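Local coordinates for putative uncharacterized protein TTHA1012 (Thermus thermophilus, PDB 2YZY), which is of unknown function but has a LolA-like fold, which suggests that it may carry lipoproteins or other lipidic ligands outside the cytoplasmic membrane, at residues A[114-126]-A[130-137]. Sequence-based numbering, arbitrary orientation.
Sequences QVDLRLEGEVRLP and AWKLVGRS. With MPD ((4S)-2-methyl-2,4-pentanediol), chain C.
A classic beta bulge sets two residues, Glu120 and Gly121, opposite the single Lys132 and interrupts an antiparallel pairing. The evidence is in the backbone bonds: Glu120 N donates to Lys132 O at 3.0 Å, whereas Lys132 N donates to Gly121 O at 2.8 Å and almost straight. Before the bulge Arg118 pairs with Val134 through two bonds; beyond it, shifted by one residue, Val123 pairs with Ala130 through two more. The Glu120 side chain leaves toward the partner strand. With CG anti to the backbone N in both (chi1 -171° and 176°), the extended Glu120 and Lys132 chains run side by side, and Lys132 NZ forms a salt bridge with Glu120 OE1 at 2.8 Å, on its syn side and 26° out of the carboxylate plane. A methylpentanediol, probably from crystallisation, bridges the pair: its O4 donates to Glu120 OE2, and Lys132 NZ donates to both its hydroxyls. Ala130, on the Lys132 face, meets Leu125 CD1 through CB at 3.6 Å. On the other face Leu119 CD1 packs against Leu133 CD2 at 3.6 Å and lies oblique to the Trp131 ring; all three side chains also touch Ile11 of helix 7-18. Strand 128-136 pairs onward with 145-151, leaving 116-125 outermost: a bulged beta hairpin ending the LolA-like fold's strand order.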
ATOM      1  N   GLN A 114      13.541   2.479  -2.141  1.00 47.20           N
ATOM      2  CA  GLN A 114      14.622   2.913  -1.211  1.00 47.60           C
ATOM      3  C   GLN A 114      15.459   1.724  -0.755  1.00 46.69           C
ATOM      4  O   GLN A 114      16.685   1.737  -0.867  1.00 47.03           O
ATOM      5  CB  GLN A 114      14.017   3.611   0.010  1.00 48.84           C
ATOM      6  CG  GLN A 114      15.043   4.053   1.042  1.00 50.92           C
ATOM      7  CD  GLN A 114      14.416   4.761   2.228  1.00 52.32           C
ATOM      8  OE1 GLN A 114      15.109   5.160   3.165  1.00 53.04           O
ATOM      9  NE2 GLN A 114      13.097   4.923   2.195  1.00 52.66           N
ATOM     10  N   VAL A 115      14.791   0.700  -0.236  1.00 45.18           N
ATOM     11  CA  VAL A 115      15.474  -0.498   0.237  1.00 43.59           C
ATOM     12  C   VAL A 115      16.245  -1.158  -0.900  1.00 42.11           C
ATOM     13  O   VAL A 115      15.769  -1.216  -2.034  1.00 41.33           O
ATOM     14  CB  VAL A 115      14.470  -1.524   0.810  1.00 43.87           C
ATOM     15  CG1 VAL A 115      15.208  -2.769   1.282  1.00 44.62           C
ATOM     16  CG2 VAL A 115      13.694  -0.902   1.957  1.00 44.33           C
ATOM     17  N   ASP A 116      17.441  -1.648  -0.590  1.00 40.96           N
ATOM     18  CA  ASP A 116      18.271  -2.313  -1.586  1.00 39.61           C
ATOM     19  C   ASP A 116      17.724  -3.720  -1.798  1.00 37.09           C
ATOM     20  O   ASP A 116      18.282  -4.698  -1.299  1.00 37.71           O
ATOM     21  CB  ASP A 116      19.723  -2.376  -1.106  1.00 41.72           C
ATOM     22  CG  ASP A 116      20.657  -2.957  -2.149  1.00 43.84           C
ATOM     23  OD1 ASP A 116      20.489  -4.141  -2.507  1.00 45.85           O
ATOM     24  OD2 ASP A 116      21.561  -2.228  -2.612  1.00 46.18           O
ATOM     25  N   LEU A 117      16.623  -3.811  -2.536  1.00 34.17           N
ATOM     26  CA  LEU A 117      15.980  -5.090  -2.806  1.00 31.08           C
ATOM     27  C   LEU A 117      16.750  -5.967  -3.779  1.00 29.63           C
ATOM     28  O   LEU A 117      17.322  -5.487  -4.759  1.00 28.29           O
ATOM     29  CB  LEU A 117      14.564  -4.865  -3.341  1.00 30.54           C
ATOM     30  CG  LEU A 117      13.544  -4.290  -2.356  1.00 30.31           C
ATOM     31  CD1 LEU A 117      12.233  -4.021  -3.078  1.00 31.02           C
ATOM     32  CD2 LEU A 117      13.334  -5.269  -1.210  1.00 30.93           C
ATOM     33  N   ARG A 118      16.750  -7.265  -3.495  1.00 27.49           N
ATOM     34  CA  ARG A 118      17.426  -8.254  -4.322  1.00 26.48           C
ATOM     35  C   ARG A 118      16.506  -9.465  -4.458  1.00 24.61           C
ATOM     36  O   ARG A 118      15.779  -9.806  -3.524  1.00 23.93           O
ATOM     37  CB  ARG A 118      18.732  -8.693  -3.661  1.00 28.80           C
ATOM     38  CG  ARG A 118      19.694  -7.561  -3.338  1.00 32.66           C
ATOM     39  CD  ARG A 118      20.325  -6.983  -4.591  1.00 36.48           C
ATOM     40  NE  ARG A 118      21.297  -5.941  -4.271  1.00 40.10           N
ATOM     41  CZ  ARG A 118      22.380  -6.131  -3.523  1.00 41.29           C
ATOM     42  NH1 ARG A 118      22.638  -7.328  -3.011  1.00 42.57           N
ATOM     43  NH2 ARG A 118      23.205  -5.121  -3.281  1.00 43.06           N
ATOM     44  N   LEU A 119      16.536 -10.109  -5.618  1.00 22.43           N
ATOM     45  CA  LEU A 119      15.711 -11.290  -5.837  1.00 20.18           C
ATOM     46  C   LEU A 119      16.350 -12.496  -5.162  1.00 20.78           C
ATOM     47  O   LEU A 119      17.474 -12.878  -5.492  1.00 21.14           O
ATOM     48  CB  LEU A 119      15.560 -11.570  -7.335  1.00 20.11           C
ATOM     49  CG  LEU A 119      14.863 -12.885  -7.696  1.00 19.62           C
ATOM     50  CD1 LEU A 119      13.419 -12.861  -7.201  1.00 19.32           C
ATOM     51  CD2 LEU A 119      14.905 -13.090  -9.204  1.00 21.81           C
ATOM     52  N   GLU A 120      15.644 -13.097  -4.207  1.00 18.42           N
ATOM     53  CA  GLU A 120      16.184 -14.266  -3.527  1.00 17.80           C
ATOM     54  C   GLU A 120      15.772 -15.540  -4.250  1.00 17.41           C
ATOM     55  O   GLU A 120      16.541 -16.500  -4.325  1.00 17.61           O
ATOM     56  CB  GLU A 120      15.705 -14.336  -2.077  1.00 17.14           C
ATOM     57  CG  GLU A 120      16.425 -15.417  -1.286  1.00 16.35           C
ATOM     58  CD  GLU A 120      15.857 -15.620   0.096  1.00 15.44           C
ATOM     59  OE1 GLU A 120      14.733 -16.150   0.200  1.00 14.06           O
ATOM     60  OE2 GLU A 120      16.535 -15.246   1.076  1.00 17.31           O
ATOM     61  N   GLY A 121      14.556 -15.546  -4.783  1.00 17.85           N
ATOM     62  CA  GLY A 121      14.069 -16.713  -5.492  1.00 17.79           C
ATOM     63  C   GLY A 121      12.560 -16.686  -5.589  1.00 19.43           C
ATOM     64  O   GLY A 121      11.957 -15.619  -5.552  1.00 16.40           O
ATOM     65  N   GLU A 122      11.944 -17.852  -5.713  1.00 19.65           N
ATOM     66  CA  GLU A 122      10.496 -17.910  -5.808  1.00 21.11           C
ATOM     67  C   GLU A 122       9.898 -18.793  -4.729  1.00 21.01           C
ATOM     68  O   GLU A 122      10.586 -19.613  -4.120  1.00 21.03           O
ATOM     69  CB  GLU A 122      10.074 -18.413  -7.188  1.00 24.77           C
ATOM     70  CG  GLU A 122      10.724 -19.712  -7.594  1.00 27.08           C
ATOM     71  CD  GLU A 122      10.317 -20.147  -8.987  1.00 30.03           C
ATOM     72  OE1 GLU A 122      10.418 -19.321  -9.918  1.00 30.97           O
ATOM     73  OE2 GLU A 122       9.900 -21.312  -9.145  1.00 31.66           O
ATOM     74  N   VAL A 123       8.607 -18.608  -4.488  1.00 19.11           N
ATOM     75  CA  VAL A 123       7.901 -19.381  -3.482  1.00 20.26           C
ATOM     76  C   VAL A 123       6.440 -19.491  -3.879  1.00 21.98           C
ATOM     77  O   VAL A 123       5.860 -18.551  -4.424  1.00 21.66           O
ATOM     78  CB  VAL A 123       7.999 -18.714  -2.086  1.00 19.64           C
ATOM     79  CG1 VAL A 123       7.388 -17.317  -2.128  1.00 20.89           C
ATOM     80  CG2 VAL A 123       7.298 -19.573  -1.045  1.00 21.54           C
ATOM     81  N   ARG A 124       5.845 -20.648  -3.621  1.00 23.08           N
ATOM     82  CA  ARG A 124       4.449 -20.845  -3.960  1.00 25.53           C
ATOM     83  C   ARG A 124       3.548 -20.275  -2.876  1.00 25.98           C
ATOM     84  O   ARG A 124       3.653 -20.644  -1.706  1.00 26.91           O
ATOM     85  CB  ARG A 124       4.147 -22.332  -4.162  1.00 27.10           C
ATOM     86  CG  ARG A 124       2.660 -22.641  -4.252  1.00 29.51           C
ATOM     87  CD  ARG A 124       2.382 -24.050  -4.764  1.00 31.69           C
ATOM     88  NE  ARG A 124       2.467 -24.133  -6.221  1.00 33.85           N
ATOM     89  CZ  ARG A 124       3.601 -24.192  -6.910  1.00 34.75           C
ATOM     90  NH1 ARG A 124       4.769 -24.186  -6.281  1.00 36.84           N
ATOM     91  NH2 ARG A 124       3.568 -24.251  -8.235  1.00 34.61           N
ATOM     92  N   LEU A 125       2.675 -19.359  -3.278  1.00 26.70           N
ATOM     93  CA  LEU A 125       1.734 -18.732  -2.364  1.00 28.22           C
ATOM     94  C   LEU A 125       0.333 -19.149  -2.795  1.00 29.10           C
ATOM     95  O   LEU A 125       0.155 -19.729  -3.867  1.00 28.56           O
ATOM     96  CB  LEU A 125       1.866 -17.207  -2.428  1.00 27.76           C
ATOM     97  CG  LEU A 125       3.239 -16.610  -2.104  1.00 29.18           C
ATOM     98  CD1 LEU A 125       3.183 -15.094  -2.237  1.00 29.12           C
ATOM     99  CD2 LEU A 125       3.653 -17.008  -0.699  1.00 29.88           C
ATOM    100  N   PRO A 126      -0.680 -18.872  -1.961  1.00 30.28           N
ATOM    101  CA  PRO A 126      -2.056 -19.240  -2.307  1.00 31.55           C
ATOM    102  C   PRO A 126      -2.461 -18.724  -3.688  1.00 31.51           C
ATOM    103  O   PRO A 126      -3.140 -19.418  -4.445  1.00 32.68           O
ATOM    104  CB  PRO A 126      -2.868 -18.604  -1.186  1.00 31.39           C
ATOM    105  CG  PRO A 126      -1.946 -18.722  -0.016  1.00 31.81           C
ATOM    106  CD  PRO A 126      -0.619 -18.294  -0.607  1.00 31.37           C
ATOM    107  N   ALA A 130       5.221 -16.941  -6.792  1.00 17.22           N
ATOM    108  CA  ALA A 130       5.604 -15.554  -6.592  1.00 16.54           C
ATOM    109  C   ALA A 130       7.105 -15.423  -6.402  1.00 15.95           C
ATOM    110  O   ALA A 130       7.784 -16.381  -6.023  1.00 18.32           O
ATOM    111  CB  ALA A 130       4.886 -14.994  -5.372  1.00 17.00           C
ATOM    112  N   TRP A 131       7.615 -14.231  -6.681  1.00 14.55           N
ATOM    113  CA  TRP A 131       9.027 -13.938  -6.495  1.00 14.51           C
ATOM    114  C   TRP A 131       9.171 -13.389  -5.085  1.00 14.69           C
ATOM    115  O   TRP A 131       8.329 -12.608  -4.633  1.00 13.97           O
ATOM    116  CB  TRP A 131       9.502 -12.856  -7.466  1.00 16.79           C
ATOM    117  CG  TRP A 131       9.630 -13.282  -8.886  1.00 19.45           C
ATOM    118  CD1 TRP A 131      10.490 -14.216  -9.391  1.00 20.40           C
ATOM    119  CD2 TRP A 131       8.918 -12.743 -10.006  1.00 21.35           C
ATOM    120  NE1 TRP A 131      10.361 -14.287 -10.757  1.00 22.14           N
ATOM    121  CE2 TRP A 131       9.404 -13.394 -11.162  1.00 22.83           C
ATOM    122  CE3 TRP A 131       7.918 -11.770 -10.146  1.00 22.53           C
ATOM    123  CZ2 TRP A 131       8.924 -13.103 -12.445  1.00 23.94           C
ATOM    124  CZ3 TRP A 131       7.441 -11.481 -11.423  1.00 23.79           C
ATOM    125  CH2 TRP A 131       7.946 -12.148 -12.555  1.00 24.58           C
ATOM    126  N   LYS A 132      10.221 -13.803  -4.387  1.00 13.64           N
ATOM    127  CA  LYS A 132      10.479 -13.297  -3.047  1.00 13.51           C
ATOM    128  C   LYS A 132      11.680 -12.364  -3.140  1.00 13.86           C
ATOM    129  O   LYS A 132      12.790 -12.802  -3.447  1.00 14.14           O
ATOM    130  CB  LYS A 132      10.802 -14.430  -2.064  1.00 11.67           C
ATOM    131  CG  LYS A 132      11.180 -13.924  -0.664  1.00 12.59           C
ATOM    132  CD  LYS A 132      11.722 -15.040   0.229  1.00 11.63           C
ATOM    133  CE  LYS A 132      12.148 -14.504   1.591  1.00 12.29           C
ATOM    134  NZ  LYS A 132      13.012 -15.478   2.329  1.00 12.11           N
ATOM    135  N   LEU A 133      11.452 -11.077  -2.903  1.00 14.07           N
ATOM    136  CA  LEU A 133      12.531 -10.101  -2.941  1.00 16.56           C
ATOM    137  C   LEU A 133      12.921  -9.785  -1.504  1.00 15.71           C
ATOM    138  O   LEU A 133      12.069  -9.725  -0.619  1.00 15.43           O
ATOM    139  CB  LEU A 133      12.079  -8.817  -3.643  1.00 15.80           C
ATOM    140  CG  LEU A 133      11.510  -8.924  -5.061  1.00 18.36           C
ATOM    141  CD1 LEU A 133      11.168  -7.523  -5.563  1.00 17.75           C
ATOM    142  CD2 LEU A 133      12.515  -9.590  -5.985  1.00 20.10           C
ATOM    143  N   VAL A 134      14.214  -9.596  -1.269  1.00 17.24           N
ATOM    144  CA  VAL A 134      14.695  -9.291   0.067  1.00 18.86           C
ATOM    145  C   VAL A 134      15.662  -8.117   0.020  1.00 20.13           C
ATOM    146  O   VAL A 134      16.358  -7.918  -0.973  1.00 20.36           O
ATOM    147  CB  VAL A 134      15.394 -10.518   0.703  1.00 19.57           C
ATOM    148  CG1 VAL A 134      14.389 -11.641   0.890  1.00 20.25           C
ATOM    149  CG2 VAL A 134      16.539 -10.989  -0.180  1.00 20.68           C
ATOM    150  N   GLY A 135      15.693  -7.337   1.093  1.00 23.61           N
ATOM    151  CA  GLY A 135      16.585  -6.192   1.138  1.00 26.47           C
ATOM    152  C   GLY A 135      16.851  -5.711   2.548  1.00 29.04           C
ATOM    153  O   GLY A 135      15.987  -5.798   3.418  1.00 27.57           O
ATOM    154  N   ARG A 136      18.057  -5.203   2.775  1.00 31.34           N
ATOM    155  CA  ARG A 136      18.438  -4.704   4.088  1.00 34.98           C
ATOM    156  C   ARG A 136      18.166  -3.207   4.166  1.00 36.65           C
ATOM    157  O   ARG A 136      18.178  -2.513   3.150  1.00 37.52           O
ATOM    158  CB  ARG A 136      19.924  -4.975   4.339  1.00 36.97           C
ATOM    159  CG  ARG A 136      20.374  -4.712   5.765  1.00 40.24           C
ATOM    160  CD  ARG A 136      21.871  -4.952   5.948  1.00 42.51           C
ATOM    161  NE  ARG A 136      22.283  -6.295   5.542  1.00 44.60           N
ATOM    162  CZ  ARG A 136      22.566  -6.651   4.292  1.00 45.37           C
ATOM    163  NH1 ARG A 136      22.488  -5.763   3.309  1.00 45.82           N
ATOM    164  NH2 ARG A 136      22.927  -7.899   4.024  1.00 46.09           N
ATOM    165  N   SER A 137      17.916  -2.718   5.377  1.00 39.00           N
ATOM    166  CA  SER A 137      17.641  -1.303   5.609  1.00 41.22           C
ATOM    167  C   SER A 137      16.364  -0.844   4.919  1.00 41.97           C
ATOM    168  O   SER A 137      15.503  -0.269   5.616  1.00 43.37           O
ATOM    169  CB  SER A 137      18.819  -0.447   5.135  1.00 41.16           C
ATOM    170  OG  SER A 137      19.986  -0.736   5.883  1.00 42.12           O
TER
HETATM  171  C1  MPD C 502      14.818 -13.451   6.610  1.00 16.64           C
HETATM  172  C2  MPD C 502      14.895 -13.160   5.108  1.00 16.95           C
HETATM  173  O2  MPD C 502      13.763 -13.733   4.448  1.00 17.13           O
HETATM  174  CM  MPD C 502      14.911 -11.650   4.881  1.00 17.74           C
HETATM  175  C3  MPD C 502      16.173 -13.770   4.527  1.00 16.52           C
HETATM  176  C4  MPD C 502      16.554 -15.254   4.515  1.00 16.43           C
HETATM  177  O4  MPD C 502      15.721 -15.958   3.591  1.00 13.72           O
HETATM  178  C5  MPD C 502      18.020 -15.404   4.111  1.00 16.05           C